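Local structure of chitinase (Paenibacillus sp. FPU-7, 5GZT) at residues B[292-297]-B[990-994]. The protein probably hydrolyses chitin and chitodextrins at random internal beta-1,4 linkages between N-acetylglucosamine units, as an endo-acting chitinase with two family 18 regions. Numbering follows the deposited sequence.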
ATOM      1  N   ASP B 292      22.006   2.584   0.220  1.00 31.10           N
ATOM      2  CA  ASP B 292      21.366   2.082  -1.043  1.00 31.05           C
ATOM      3  C   ASP B 292      21.446   3.186  -2.082  1.00 29.20           C
ATOM      4  O   ASP B 292      21.259   4.372  -1.747  1.00 28.37           O
ATOM      5  CB  ASP B 292      19.912   1.711  -0.789  1.00 25.52           C
ATOM      6  CG  ASP B 292      19.114   1.590  -2.047  1.00 28.26           C
ATOM      7  OD1 ASP B 292      19.319   0.629  -2.810  1.00 23.82           O
ATOM      8  OD2 ASP B 292      18.279   2.487  -2.269  1.00 26.47           O
ATOM      9  N   GLU B 293      21.694   2.784  -3.317  1.00 29.51           N
ATOM     10  CA  GLU B 293      21.627   3.705  -4.444  1.00 34.89           C
ATOM     11  C   GLU B 293      20.493   3.489  -5.460  1.00 34.46           C
ATOM     12  O   GLU B 293      20.424   4.190  -6.478  1.00 28.38           O
ATOM     13  CB  GLU B 293      22.991   3.665  -5.127  1.00 41.20           C
ATOM     14  CG  GLU B 293      23.983   4.401  -4.274  1.00 44.99           C
ATOM     15  CD  GLU B 293      25.413   4.294  -4.746  1.00 47.85           C
ATOM     16  OE1 GLU B 293      25.836   3.221  -5.222  1.00 46.96           O
ATOM     17  OE2 GLU B 293      26.129   5.303  -4.575  1.00 59.08           O
ATOM     18  N   ARG B 294      19.633   2.498  -5.237  1.00 30.56           N
ATOM     19  CA  ARG B 294      18.513   2.240  -6.191  1.00 34.50           C
ATOM     20  C   ARG B 294      17.346   3.163  -5.883  1.00 28.60           C
ATOM     21  O   ARG B 294      16.531   3.455  -6.772  1.00 26.81           O
ATOM     22  CB  ARG B 294      18.074   0.766  -6.165  1.00 32.15           C
ATOM     23  CG  ARG B 294      19.200  -0.138  -6.621  1.00 36.06           C
ATOM     24  CD  ARG B 294      18.825  -1.615  -6.833  1.00 37.21           C
ATOM     25  NE  ARG B 294      18.183  -1.839  -8.147  1.00 38.87           N
ATOM     26  CZ  ARG B 294      16.927  -2.238  -8.359  1.00 40.29           C
ATOM     27  NH1 ARG B 294      16.104  -2.493  -7.356  1.00 46.25           N
ATOM     28  NH2 ARG B 294      16.501  -2.413  -9.592  1.00 43.50           N
ATOM     29  N   GLY B 295      17.242   3.573  -4.627  1.00 26.12           N
ATOM     30  CA  GLY B 295      16.230   4.539  -4.194  1.00 27.37           C
ATOM     31  C   GLY B 295      14.885   3.926  -3.765  1.00 29.62           C
ATOM     32  O   GLY B 295      14.594   2.721  -4.008  1.00 30.79           O
ATOM     33  N   VAL B 296      14.110   4.761  -3.082  1.00 29.20           N
ATOM     34  CA  VAL B 296      12.760   4.486  -2.606  1.00 30.09           C
ATOM     35  C   VAL B 296      12.008   5.771  -2.924  1.00 33.75           C
ATOM     36  O   VAL B 296      12.426   6.878  -2.525  1.00 36.78           O
ATOM     37  CB  VAL B 296      12.727   4.126  -1.092  1.00 30.69           C
ATOM     38  CG1 VAL B 296      11.337   3.672  -0.638  1.00 30.79           C
ATOM     39  CG2 VAL B 296      13.698   3.020  -0.738  1.00 30.95           C
ATOM     40  N   ASP B 297      10.971   5.660  -3.745  1.00 31.54           N
ATOM     41  CA  ASP B 297      10.071   6.754  -3.976  1.00 30.08           C
ATOM     42  C   ASP B 297       8.779   6.410  -3.291  1.00 34.11           C
ATOM     43  O   ASP B 297       7.890   5.752  -3.847  1.00 30.66           O
ATOM     44  CB  ASP B 297       9.956   6.962  -5.465  1.00 33.21           C
ATOM     45  CG  ASP B 297       8.895   7.995  -5.852  1.00 31.55           C
ATOM     46  OD1 ASP B 297       8.378   8.747  -4.978  1.00 31.70           O
ATOM     47  OD2 ASP B 297       8.590   7.974  -7.057  1.00 33.75           O
ATOM     48  N   ALA B 990      18.627   8.189  -9.201  1.00 29.12           N
ATOM     49  CA  ALA B 990      17.725   7.205  -8.509  1.00 27.90           C
ATOM     50  C   ALA B 990      17.437   7.685  -7.097  1.00 28.43           C
ATOM     51  O   ALA B 990      16.354   7.452  -6.573  1.00 26.60           O
ATOM     52  CB  ALA B 990      18.338   5.757  -8.535  1.00 28.78           C
ATOM     53  N   LEU B 991      18.385   8.430  -6.519  1.00 25.52           N
ATOM     54  CA  LEU B 991      18.215   9.063  -5.193  1.00 28.28           C
ATOM     55  C   LEU B 991      17.510  10.417  -5.144  1.00 29.81           C
ATOM     56  O   LEU B 991      17.454  11.005  -4.078  1.00 31.72           O
ATOM     57  CB  LEU B 991      19.559   9.141  -4.472  1.00 28.79           C
ATOM     58  CG  LEU B 991      20.160   7.748  -4.208  1.00 36.27           C
ATOM     59  CD1 LEU B 991      21.477   7.805  -3.406  1.00 38.30           C
ATOM     60  CD2 LEU B 991      19.145   6.830  -3.496  1.00 40.48           C
ATOM     61  N   SER B 992      16.911  10.905  -6.245  1.00 25.88           N
ATOM     62  CA  SER B 992      16.140  12.108  -6.146  1.00 23.63           C
ATOM     63  C   SER B 992      14.947  12.012  -7.094  1.00 29.37           C
ATOM     64  O   SER B 992      14.914  12.680  -8.158  1.00 25.51           O
ATOM     65  CB  SER B 992      17.051  13.335  -6.431  1.00 25.19           C
ATOM     66  OG  SER B 992      16.319  14.499  -6.139  1.00 26.98           O
ATOM     67  N   PRO B 993      13.951  11.195  -6.711  1.00 26.59           N
ATOM     68  CA  PRO B 993      12.855  10.992  -7.586  1.00 27.73           C
ATOM     69  C   PRO B 993      12.195  12.317  -8.043  1.00 30.43           C
ATOM     70  O   PRO B 993      11.973  13.194  -7.252  1.00 29.06           O
ATOM     71  CB  PRO B 993      11.854  10.134  -6.731  1.00 27.42           C
ATOM     72  CG  PRO B 993      12.732   9.485  -5.655  1.00 27.13           C
ATOM     73  CD  PRO B 993      13.848  10.409  -5.457  1.00 25.90           C
ATOM     74  N   GLY B 994      11.847  12.423  -9.321  1.00 29.04           N
ATOM     75  CA  GLY B 994      11.098  13.594  -9.807  1.00 28.92           C
ATOM     76  C   GLY B 994      12.026  14.797 -10.105  1.00 26.90           C
ATOM     77  O   GLY B 994      11.529  15.786 -10.590  1.00 26.93           O
TER
HETATM   78  O   HOH W   1      14.528   6.033  -7.797  1.00 34.29           O
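A990 and L991 press against the turn D292-G295 where two glycoside hydrolase family 18 TIM barrels of one chain meet, and the pair is a worked example of domains joined through loops. One loop leads from strand 264-284 to strand 303-312 of the first barrel, the other from strand 964-967 to helix 998-1007 of the second.

The tight part is methyl against backbone. A990 CB is directed at two successive carbonyls, lying 3.3 Å from E293 O and 3.4 Å from R294 O. At the edge of this packing a water adds to the join, donating to A990 O at 2.6 Å and, weakly, to R294 O. L991, with CG anti to its own carbonyl carbon, brings CD2 to 3.8 Å from G295 CA and beside D292 O, while F1037 of its own barrel touches it as well. G295 is buried here, and a beta carbon on it would collide with A990 O. Beyond the turn, the R294 guanidinium is held by D628 O and by a salt bridge to D630.

Towards P993, which is exposed, the fit is looser. D297 has CG anti to its backbone N (chi1 173°), which lays the carboxylate alongside the proline ring, CG 3.8 Å from P993 CB; the D297 side chain and the ring run in opposite senses. D297 OD1 is also hydrogen-bonded to T299 OG1; an alanine here would probably uncover part of the P993 ring and leave the T299 hydroxyl without its carboxylate partner.

The surface that receives the methyls is shaped by D292: OD1 accepts from R294 N, an Asx turn, met from above the carboxylate plane at 3.1 Å, and OD2 accepts from G295 N on its syn side at 2.8 Å, which makes it an Asx motif.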